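Local coordinates for ATP-dependent DNA ligase (Mycobacterium tuberculosis, PDB 6NHX), which joins breaks in double-stranded DNA at the expense of ATP and works with Ku in non-homologous end joining, at residues A[37-48]-A[60-71]; A[207-215]-A[225-236]. The protein carries 1 engineered substitution. All coordinates share one frame; numbering follows the deposited sequence.

Contact 1: residues A[37-48]-A[60-71]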
loop_
_atom_site.group_PDB
_atom_site.type_symbol
_atom_site.label_atom_id
_atom_site.label_comp_id
_atom_site.label_asym_id
_atom_site.label_seq_id
_atom_site.Cartn_x
_atom_site.Cartn_y
_atom_site.Cartn_z
ATOM N N LEU A 37 7.434 6.142 2.918
ATOM C CA LEU A 37 8.620 6.572 3.643
ATOM C C LEU A 37 9.026 7.971 3.217
ATOM O O LEU A 37 9.007 8.298 2.028
ATOM C CB LEU A 37 9.815 5.653 3.389
ATOM C CG LEU A 37 9.763 4.266 4.027
ATOM C CD1 LEU A 37 11.052 3.521 3.741
ATOM C CD2 LEU A 37 9.492 4.340 5.530
ATOM N N LEU A 38 9.407 8.784 4.197
ATOM C CA LEU A 38 10.181 9.994 3.956
ATOM C C LEU A 38 11.640 9.646 4.215
ATOM O O LEU A 38 11.961 9.003 5.221
ATOM C CB LEU A 38 9.727 11.141 4.866
ATOM C CG LEU A 38 8.275 11.600 4.645
ATOM C CD1 LEU A 38 7.921 12.690 5.636
ATOM C CD2 LEU A 38 8.046 12.090 3.218
ATOM N N VAL A 39 12.514 10.057 3.304
ATOM C CA VAL A 39 13.912 9.638 3.313
ATOM C C VAL A 39 14.795 10.879 3.344
ATOM O O VAL A 39 14.708 11.727 2.448
ATOM C CB VAL A 39 14.247 8.788 2.081
ATOM C CG1 VAL A 39 15.751 8.453 2.034
ATOM C CG2 VAL A 39 13.376 7.527 2.043
ATOM N N GLU A 40 15.643 10.979 4.356
ATOM C CA GLU A 40 16.640 12.034 4.435
ATOM C C GLU A 40 17.995 11.422 4.122
ATOM O O GLU A 40 18.434 10.509 4.823
ATOM C CB GLU A 40 16.663 12.637 5.836
ATOM C CG GLU A 40 17.687 13.736 6.026
ATOM C CD GLU A 40 17.860 14.050 7.482
ATOM O OE1 GLU A 40 17.383 15.113 7.912
ATOM O OE2 GLU A 40 18.455 13.218 8.203
ATOM N N ALA A 41 18.647 11.915 3.075
ATOM C CA ALA A 41 20.005 11.502 2.734
ATOM C C ALA A 41 20.957 12.669 2.970
ATOM O O ALA A 41 20.758 13.748 2.403
ATOM C CB ALA A 41 20.052 11.073 1.267
ATOM N N ASP A 42 21.981 12.450 3.797
ATOM C CA ASP A 42 22.976 13.472 4.099
ATOM C C ASP A 42 24.294 12.771 4.386
ATOM O O ASP A 42 24.321 11.809 5.160
ATOM C CB ASP A 42 22.557 14.278 5.331
ATOM C CG ASP A 42 23.332 15.579 5.473
ATOM O OD1 ASP A 42 24.049 15.960 4.524
ATOM O OD2 ASP A 42 23.222 16.218 6.537
ATOM N N HIS A 43 25.374 13.250 3.765
ATOM C CA HIS A 43 26.719 12.711 3.997
ATOM C C HIS A 43 26.767 11.203 3.766
ATOM O O HIS A 43 27.430 10.458 4.493
ATOM C CB HIS A 43 27.253 13.097 5.378
ATOM C CG HIS A 43 27.772 14.500 5.449
ATOM N ND1 HIS A 43 26.945 15.593 5.589
ATOM C CD2 HIS A 43 29.034 14.989 5.384
ATOM C CE1 HIS A 43 27.673 16.695 5.614
ATOM N NE2 HIS A 43 28.945 16.356 5.491
ATOM N N GLY A 44 26.050 10.751 2.738
ATOM C CA GLY A 44 25.970 9.343 2.417
ATOM C C GLY A 44 25.127 8.513 3.358
ATOM O O GLY A 44 24.947 7.316 3.104
ATOM N N ALA A 45 24.605 9.100 4.431
ATOM C CA ALA A 45 23.807 8.380 5.409
ATOM C C ALA A 45 22.328 8.646 5.175
ATOM O O ALA A 45 21.929 9.723 4.726
ATOM C CB ALA A 45 24.182 8.790 6.833
ATOM N N VAL A 46 21.514 7.649 5.494
ATOM C CA VAL A 46 20.078 7.707 5.260
ATOM C C VAL A 46 19.353 7.624 6.596
ATOM O O VAL A 46 19.757 6.868 7.485
ATOM C CB VAL A 46 19.630 6.575 4.310
ATOM C CG1 VAL A 46 18.152 6.337 4.417
ATOM C CG2 VAL A 46 19.986 6.913 2.884
ATOM N N ARG A 47 18.285 8.414 6.736
ATOM C CA ARG A 47 17.357 8.318 7.854
ATOM C C ARG A 47 15.939 8.257 7.308
ATOM O O ARG A 47 15.632 8.853 6.269
ATOM C CB ARG A 47 17.490 9.507 8.799
ATOM C CG ARG A 47 18.883 9.613 9.391
ATOM C CD ARG A 47 19.066 10.874 10.194
ATOM N NE ARG A 47 18.147 10.958 11.324
ATOM C CZ ARG A 47 17.279 11.944 11.500
ATOM N NH1 ARG A 47 17.198 12.921 10.609
ATOM N NH2 ARG A 47 16.490 11.958 12.564
ATOM N N LEU A 48 15.070 7.524 8.013
ATOM C CA LEU A 48 13.753 7.173 7.495
ATOM C C LEU A 48 12.653 7.539 8.480
ATOM O O LEU A 48 12.796 7.343 9.691
ATOM C CB LEU A 48 13.679 5.676 7.203
ATOM C CG LEU A 48 14.767 5.102 6.294
ATOM C CD1 LEU A 48 14.651 3.588 6.240
ATOM C CD2 LEU A 48 14.680 5.685 4.894
ATOM N N TYR A 60 14.850 -0.832 8.023
ATOM C CA TYR A 60 15.159 -0.979 6.600
ATOM C C TYR A 60 16.658 -0.899 6.364
ATOM O O TYR A 60 17.159 0.091 5.814
ATOM C CB TYR A 60 14.437 0.075 5.762
ATOM C CG TYR A 60 12.937 0.063 5.884
ATOM C CD1 TYR A 60 12.161 -0.656 4.985
ATOM C CD2 TYR A 60 12.292 0.774 6.891
ATOM C CE1 TYR A 60 10.786 -0.666 5.079
ATOM C CE2 TYR A 60 10.911 0.771 6.991
ATOM C CZ TYR A 60 10.167 0.042 6.083
ATOM O OH TYR A 60 8.793 0.028 6.166
ATOM N N PRO A 61 17.408 -1.938 6.749
ATOM C CA PRO A 61 18.838 -1.970 6.407
ATOM C C PRO A 61 19.096 -2.077 4.916
ATOM O O PRO A 61 20.181 -1.688 4.465
ATOM C CB PRO A 61 19.349 -3.209 7.153
ATOM C CG PRO A 61 18.146 -4.090 7.247
ATOM C CD PRO A 61 16.989 -3.154 7.469
ATOM N N GLN A 62 18.135 -2.593 4.142
ATOM C CA GLN A 62 18.282 -2.633 2.691
ATOM C C GLN A 62 18.491 -1.240 2.115
ATOM O O GLN A 62 19.179 -1.084 1.099
ATOM C CB GLN A 62 17.036 -3.254 2.058
ATOM C CG GLN A 62 16.785 -4.711 2.411
ATOM C CD GLN A 62 15.836 -4.866 3.582
ATOM O OE1 GLN A 62 15.545 -3.901 4.295
ATOM N NE2 GLN A 62 15.340 -6.082 3.785
ATOM N N LEU A 63 17.915 -0.221 2.746
ATOM C CA LEU A 63 17.928 1.135 2.222
ATOM C C LEU A 63 19.094 1.963 2.738
ATOM O O LEU A 63 19.121 3.177 2.512
ATOM C CB LEU A 63 16.603 1.834 2.540
ATOM C CG LEU A 63 15.345 1.123 2.032
ATOM C CD1 LEU A 63 14.128 1.992 2.276
ATOM C CD2 LEU A 63 15.479 0.779 0.558
ATOM N N ARG A 64 20.055 1.337 3.426
ATOM C CA ARG A 64 21.226 2.071 3.892
ATOM C C ARG A 64 22.065 2.561 2.725
ATOM O O ARG A 64 22.648 3.651 2.783
ATOM C CB ARG A 64 22.092 1.180 4.777
ATOM C CG ARG A 64 21.494 0.854 6.110
ATOM C CD ARG A 64 22.486 0.071 6.933
ATOM N NE ARG A 64 21.901 -0.349 8.196
ATOM C CZ ARG A 64 22.212 -1.480 8.813
ATOM N NH1 ARG A 64 23.101 -2.303 8.275
ATOM N NH2 ARG A 64 21.625 -1.788 9.960
ATOM N N ALA A 65 22.157 1.759 1.667
ATOM C CA ALA A 65 22.962 2.100 0.503
ATOM C C ALA A 65 22.294 3.127 -0.398
ATOM O O ALA A 65 22.899 3.524 -1.401
ATOM C CB ALA A 65 23.279 0.836 -0.302
ATOM N N LEU A 66 21.070 3.553 -0.068
ATOM C CA LEU A 66 20.334 4.488 -0.911
ATOM C C LEU A 66 21.150 5.733 -1.219
ATOM O O LEU A 66 21.224 6.170 -2.371
ATOM C CB LEU A 66 19.024 4.873 -0.220
ATOM C CG LEU A 66 17.687 4.573 -0.892
ATOM C CD1 LEU A 66 16.561 5.213 -0.092
ATOM C CD2 LEU A 66 17.679 5.077 -2.321
ATOM N N ALA A 67 21.772 6.319 -0.199
ATOM C CA ALA A 67 22.499 7.570 -0.361
ATOM C C ALA A 67 23.981 7.384 -0.641
ATOM O O ALA A 67 24.688 8.385 -0.782
ATOM C CB ALA A 67 22.343 8.453 0.878
ATOM N N GLU A 68 24.478 6.146 -0.710
ATOM C CA GLU A 68 25.892 5.958 -1.018
ATOM C C GLU A 68 26.240 6.536 -2.385
ATOM O O GLU A 68 27.388 6.933 -2.620
ATOM C CB GLU A 68 26.262 4.475 -0.931
ATOM C CG GLU A 68 26.158 3.735 -2.251
ATOM C CD GLU A 68 26.991 2.469 -2.291
ATOM O OE1 GLU A 68 27.575 2.175 -3.358
ATOM O OE2 GLU A 68 27.056 1.766 -1.260
ATOM N N ASP A 69 25.261 6.600 -3.287
ATOM C CA ASP A 69 25.403 7.286 -4.565
ATOM C C ASP A 69 25.158 8.785 -4.441
ATOM O O ASP A 69 25.572 9.547 -5.322
ATOM C CB ASP A 69 24.389 6.697 -5.554
ATOM C CG ASP A 69 24.832 6.818 -7.000
ATOM O OD1 ASP A 69 25.021 7.953 -7.480
ATOM O OD2 ASP A 69 24.978 5.770 -7.663
ATOM N N LEU A 70 24.487 9.223 -3.373
ATOM C CA LEU A 70 24.141 10.621 -3.157
ATOM C C LEU A 70 25.064 11.294 -2.153
ATOM O O LEU A 70 24.659 12.254 -1.491
ATOM C CB LEU A 70 22.699 10.738 -2.665
ATOM C CG LEU A 70 21.556 10.250 -3.546
ATOM C CD1 LEU A 70 20.293 10.138 -2.715
ATOM C CD2 LEU A 70 21.356 11.206 -4.699
ATOM N N ALA A 71 26.306 10.814 -2.036
ATOM C CA ALA A 71 27.131 11.167 -0.885
ATOM C C ALA A 71 27.389 12.665 -0.788
ATOM O O ALA A 71 27.575 13.187 0.318
ATOM C CB ALA A 71 28.441 10.379 -0.906
HETATM O O HOH W 1 26.367 15.179 1.858
HETATM O O HOH W 2 23.830 11.892 0.833
HETATM O O HOH W 3 22.996 4.969 5.553
#
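Gly44, Val46 and Ala67 lie at the centre of this contact, where the hairpin 37-48 rests on the turns of 60-71. Gly44 sits in the type I' turn from Asp42 to Ala45; its positive phi suits glycine, and with no side chain its CA comes within 3.6 Å of Ala67 O in a CA-H...O contact. No direct hydrogen bond crosses between the segments, and the polar links run through water: one molecule accepts from His43 N and donates to Ala71 O, and another joins Val46 N to Arg64 O in the same way.

Val46 turns its branches to different partners. CG2, anti to the carbonyl carbon, presses on Ala67 CB at 3.5 Å, tighter than usual for two carbons, and also meets Leu66 CB, while CG1 lies against Leu63 O. The small methyl of Ala67 suits a place where it is met twice: besides Val46 CG2, Ala41 CB approaches Ala67 CB from the neighbouring strand, also at 3.5 Å.

Toward the other end the side chains grow longer. Leu37 CD1 stands over the centre of the Tyr60 ring, 4.2 Å from the centroid and 6° off the normal, a CH-pi contact, and also meets Leu63 CD1 tip to tip at 3.7 Å. The other methyl, Leu37 CD2, lies 4.1 Å from Tyr60 CE2. Leu48 CD1 comes to Tyr60 CB at 3.6 Å on an oblique approach. Phe106 of strand 105-114 touches Leu37, Val39, Leu63 and Leu66, extending this apolar layer.

The arrangement is a beta hairpin at the edge of an antiparallel sheet, one face covered by the connection to strand 74-82, within the nucleotide-binding domain of an ATP-dependent DNA ligase.

Contact 2: residues A[207-215]-A[225-236]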
loop_
_atom_site.group_PDB
_atom_site.type_symbol
_atom_site.label_atom_id
_atom_site.label_comp_id
_atom_site.label_asym_id
_atom_site.label_seq_id
_atom_site.Cartn_x
_atom_site.Cartn_y
_atom_site.Cartn_z
ATOM N N GLY A 207 1.278 -24.177 4.866
ATOM C CA GLY A 207 0.994 -22.950 5.586
ATOM C C GLY A 207 -0.477 -22.573 5.608
ATOM O O GLY A 207 -1.313 -23.392 5.959
ATOM N N VAL A 208 -0.788 -21.333 5.233
ATOM C CA VAL A 208 -2.142 -20.788 5.281
ATOM C C VAL A 208 -2.626 -20.673 3.843
ATOM O O VAL A 208 -2.288 -19.717 3.140
ATOM C CB VAL A 208 -2.191 -19.426 5.985
ATOM C CG1 VAL A 208 -3.609 -18.857 5.957
ATOM C CG2 VAL A 208 -1.698 -19.543 7.404
ATOM N N GLY A 209 -3.441 -21.632 3.405
ATOM C CA GLY A 209 -3.931 -21.598 2.038
ATOM C C GLY A 209 -4.941 -20.496 1.792
ATOM O O GLY A 209 -4.943 -19.872 0.726
ATOM N N SER A 210 -5.797 -20.226 2.770
ATOM C CA SER A 210 -6.928 -19.355 2.509
ATOM C C SER A 210 -7.514 -18.891 3.831
ATOM O O SER A 210 -7.267 -19.475 4.890
ATOM C CB SER A 210 -7.995 -20.086 1.693
ATOM O OG SER A 210 -8.406 -21.267 2.363
ATOM N N LEU A 211 -8.301 -17.831 3.741
ATOM C CA LEU A 211 -8.902 -17.197 4.898
ATOM C C LEU A 211 -10.398 -17.120 4.667
ATOM O O LEU A 211 -10.855 -16.856 3.549
ATOM C CB LEU A 211 -8.346 -15.792 5.105
ATOM C CG LEU A 211 -6.847 -15.763 5.399
ATOM C CD1 LEU A 211 -6.358 -14.357 5.323
ATOM C CD2 LEU A 211 -6.572 -16.319 6.765
ATOM N N LEU A 212 -11.146 -17.347 5.733
ATOM C CA LEU A 212 -12.595 -17.267 5.706
ATOM C C LEU A 212 -12.964 -15.892 6.254
ATOM O O LEU A 212 -12.667 -15.588 7.415
ATOM C CB LEU A 212 -13.193 -18.398 6.544
ATOM C CG LEU A 212 -13.050 -19.823 5.967
ATOM C CD1 LEU A 212 -13.481 -19.898 4.507
ATOM C CD2 LEU A 212 -11.642 -20.414 6.135
ATOM N N MET A 213 -13.577 -15.065 5.407
ATOM C CA MET A 213 -13.813 -13.647 5.636
ATOM C C MET A 213 -15.229 -13.402 6.120
ATOM O O MET A 213 -16.158 -14.123 5.745
ATOM C CB MET A 213 -13.682 -12.884 4.314
ATOM C CG MET A 213 -12.368 -13.044 3.573
ATOM S SD MET A 213 -12.506 -12.230 1.960
ATOM C CE MET A 213 -13.767 -13.221 1.173
ATOM N N GLY A 214 -15.402 -12.332 6.895
ATOM C CA GLY A 214 -16.741 -11.921 7.275
ATOM C C GLY A 214 -16.885 -10.421 7.470
ATOM O O GLY A 214 -15.892 -9.699 7.665
ATOM N N ILE A 215 -18.127 -9.975 7.422
ATOM C CA ILE A 215 -18.492 -8.593 7.746
ATOM C C ILE A 215 -19.216 -8.626 9.090
ATOM O O ILE A 215 -20.191 -9.368 9.231
ATOM C CB ILE A 215 -19.409 -7.984 6.668
ATOM C CG1 ILE A 215 -18.749 -8.025 5.290
ATOM C CG2 ILE A 215 -19.812 -6.561 7.041
ATOM C CD1 ILE A 215 -17.495 -7.183 5.157
ATOM N N GLY A 225 -17.010 -15.241 2.157
ATOM C CA GLY A 225 -16.332 -16.135 1.242
ATOM C C GLY A 225 -14.930 -16.481 1.703
ATOM O O GLY A 225 -14.394 -15.939 2.669
ATOM N N ARG A 226 -14.357 -17.431 0.987
ATOM C CA ARG A 226 -12.968 -17.796 1.169
ATOM C C ARG A 226 -12.117 -16.959 0.231
ATOM O O ARG A 226 -12.459 -16.782 -0.944
ATOM C CB ARG A 226 -12.784 -19.274 0.836
ATOM C CG ARG A 226 -11.342 -19.709 0.839
ATOM C CD ARG A 226 -11.157 -21.067 0.183
ATOM N NE ARG A 226 -12.163 -22.013 0.645
ATOM C CZ ARG A 226 -12.123 -22.629 1.820
ATOM N NH1 ARG A 226 -11.118 -22.413 2.658
ATOM N NH2 ARG A 226 -13.092 -23.468 2.156
ATOM N N VAL A 227 -11.019 -16.428 0.757
ATOM C CA VAL A 227 -10.040 -15.691 -0.037
ATOM C C VAL A 227 -8.733 -16.465 -0.006
ATOM O O VAL A 227 -8.184 -16.733 1.068
ATOM C CB VAL A 227 -9.858 -14.228 0.422
ATOM C CG1 VAL A 227 -9.297 -14.116 1.831
ATOM C CG2 VAL A 227 -8.986 -13.459 -0.579
ATOM N N GLY A 228 -8.252 -16.853 -1.181
ATOM C CA GLY A 228 -6.940 -17.465 -1.255
ATOM C C GLY A 228 -5.862 -16.447 -0.925
ATOM O O GLY A 228 -5.989 -15.258 -1.221
ATOM N N THR A 229 -4.792 -16.922 -0.290
ATOM C CA THR A 229 -3.692 -16.032 0.069
ATOM C C THR A 229 -2.760 -15.742 -1.101
ATOM O O THR A 229 -2.060 -14.726 -1.075
ATOM C CB THR A 229 -2.877 -16.611 1.232
ATOM O OG1 THR A 229 -2.242 -17.828 0.813
ATOM C CG2 THR A 229 -3.770 -16.886 2.438
ATOM N N GLY A 230 -2.746 -16.591 -2.122
ATOM C CA GLY A 230 -1.807 -16.486 -3.226
ATOM C C GLY A 230 -0.601 -17.360 -3.004
ATOM O O GLY A 230 -0.032 -17.895 -3.959
ATOM N N LEU A 231 -0.196 -17.504 -1.739
ATOM C CA LEU A 231 0.872 -18.389 -1.281
ATOM C C LEU A 231 2.264 -17.848 -1.573
ATOM O O LEU A 231 2.745 -17.912 -2.704
ATOM C CB LEU A 231 0.714 -19.823 -1.807
ATOM C CG LEU A 231 -0.598 -20.554 -1.511
ATOM C CD1 LEU A 231 -0.591 -21.957 -2.103
ATOM C CD2 LEU A 231 -0.874 -20.616 -0.015
ATOM N N SER A 232 2.912 -17.305 -0.554
ATOM C CA SER A 232 4.346 -17.085 -0.577
ATOM C C SER A 232 5.119 -18.207 0.086
ATOM O O SER A 232 6.353 -18.220 0.007
ATOM C CB SER A 232 4.692 -15.742 0.088
ATOM O OG SER A 232 5.964 -15.809 0.726
ATOM N N GLU A 233 4.417 -19.098 0.785
ATOM C CA GLU A 233 5.009 -20.036 1.735
ATOM C C GLU A 233 5.771 -19.312 2.840
ATOM O O GLU A 233 6.363 -19.944 3.726
ATOM C CB GLU A 233 5.879 -21.106 1.064
ATOM C CG GLU A 233 5.122 -21.948 0.059
ATOM C CD GLU A 233 6.017 -22.975 -0.610
ATOM O OE1 GLU A 233 7.210 -23.059 -0.233
ATOM O OE2 GLU A 233 5.540 -23.695 -1.513
ATOM N N ARG A 234 5.758 -17.982 2.793
ATOM C CA ARG A 234 6.166 -17.140 3.903
ATOM C C ARG A 234 5.044 -16.224 4.361
ATOM O O ARG A 234 4.954 -15.920 5.557
ATOM C CB ARG A 234 7.400 -16.309 3.521
ATOM C CG ARG A 234 7.566 -15.037 4.320
ATOM C CD ARG A 234 8.962 -14.890 4.914
ATOM N NE ARG A 234 8.977 -13.951 6.035
ATOM C CZ ARG A 234 9.918 -13.927 6.972
ATOM N NH1 ARG A 234 10.926 -14.788 6.919
ATOM N NH2 ARG A 234 9.860 -13.037 7.956
ATOM N N GLU A 235 4.175 -15.804 3.430
ATOM C CA GLU A 235 2.886 -15.250 3.827
ATOM C C GLU A 235 2.243 -16.111 4.894
ATOM O O GLU A 235 1.659 -15.592 5.849
ATOM C CB GLU A 235 1.931 -15.225 2.632
ATOM C CG GLU A 235 2.092 -14.072 1.683
ATOM C CD GLU A 235 1.340 -14.303 0.385
ATOM O OE1 GLU A 235 0.095 -14.330 0.427
ATOM O OE2 GLU A 235 1.986 -14.457 -0.675
ATOM N N LEU A 236 2.388 -17.428 4.760
ATOM C CA LEU A 236 1.659 -18.398 5.562
ATOM C C LEU A 236 2.296 -18.561 6.936
ATOM O O LEU A 236 1.596 -18.564 7.954
ATOM C CB LEU A 236 1.658 -19.725 4.811
ATOM C CG LEU A 236 1.617 -19.674 3.271
ATOM C CD1 LEU A 236 1.472 -21.081 2.723
ATOM C CD2 LEU A 236 0.534 -18.747 2.694
#
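Leu211 and Val227 form an antiparallel hydrogen-bonded pair, with Leu211 N to Val227 O at 2.9 Å and Val227 N to Leu211 O at 2.8 Å, the latter nearly straight at 170°. Ser210 with Gly228 and Leu212 with Arg226 are the flanking non-hydrogen-bonded pairs. On the other side of the strand from 225-228, Gly209 and Ser210 both face Arg200, a classic beta bulge in the pairing with strand 190-201.

Side chains add to these bonds. Thr229 OG1 donates to Val208 O at 3.0 Å, in the carbonyl plane; with chi1 at 65° the hydroxyl lies between the backbone N and the carbonyl carbon, directed at the neighbouring strand. Its own N donates to Gly209 O, so a single threonine holds two successive carbonyls where strand 225-228 ends. Arg226 NH1 reaches Ser210 OG at 3.0 Å, the oxygen lying close to the guanidinium plane. A bend at chi3 brings the group back over the sheet, and Leu212 CD1 covers one of its faces toward the rim. A long, flexible arginine suits this partly exposed edge, its aliphatic part beside Leu212.

On the face carrying Leu211, Met213 and Val227 the packing is apolar. The Met213 and Val227 side chains cross at about a right angle, Met213 SD 3.7 Å from Val227 CB, and Leu211 CB meets Val227 CG1 at 3.8 Å. Leu236, in the first turn of helix 235-243, packs on Val208, CB to CB at 4.0 Å; Val208 N is buried without a partner. Leu211 and Thr229 touch Leu239 of that helix.

The whole is a twisted antiparallel beta hairpin, 208-217 with 220-228, followed through the loop 229-234 by helix 235-243; it belongs to the curled sheet of the C-terminal OB-fold domain of ATP-dependent DNA ligases.

The two contacts fall in different domains and do not touch, their centres being about 35 Å apart. Both are built on a beta hairpin, but each uses it differently. In contact 1 the hairpin's two strands stay together in one segment, and the partner is a following connection laid over a face; the join is apolar, with water bridging backbone atoms at the turn and along the outer strand. In contact 2 the two strands are themselves the partners, so direct backbone bonds carry the pairing and side chains add to it. Contact 2 is also the more buried, while contact 1 lies partly at the surface. The two share no element of secondary structure.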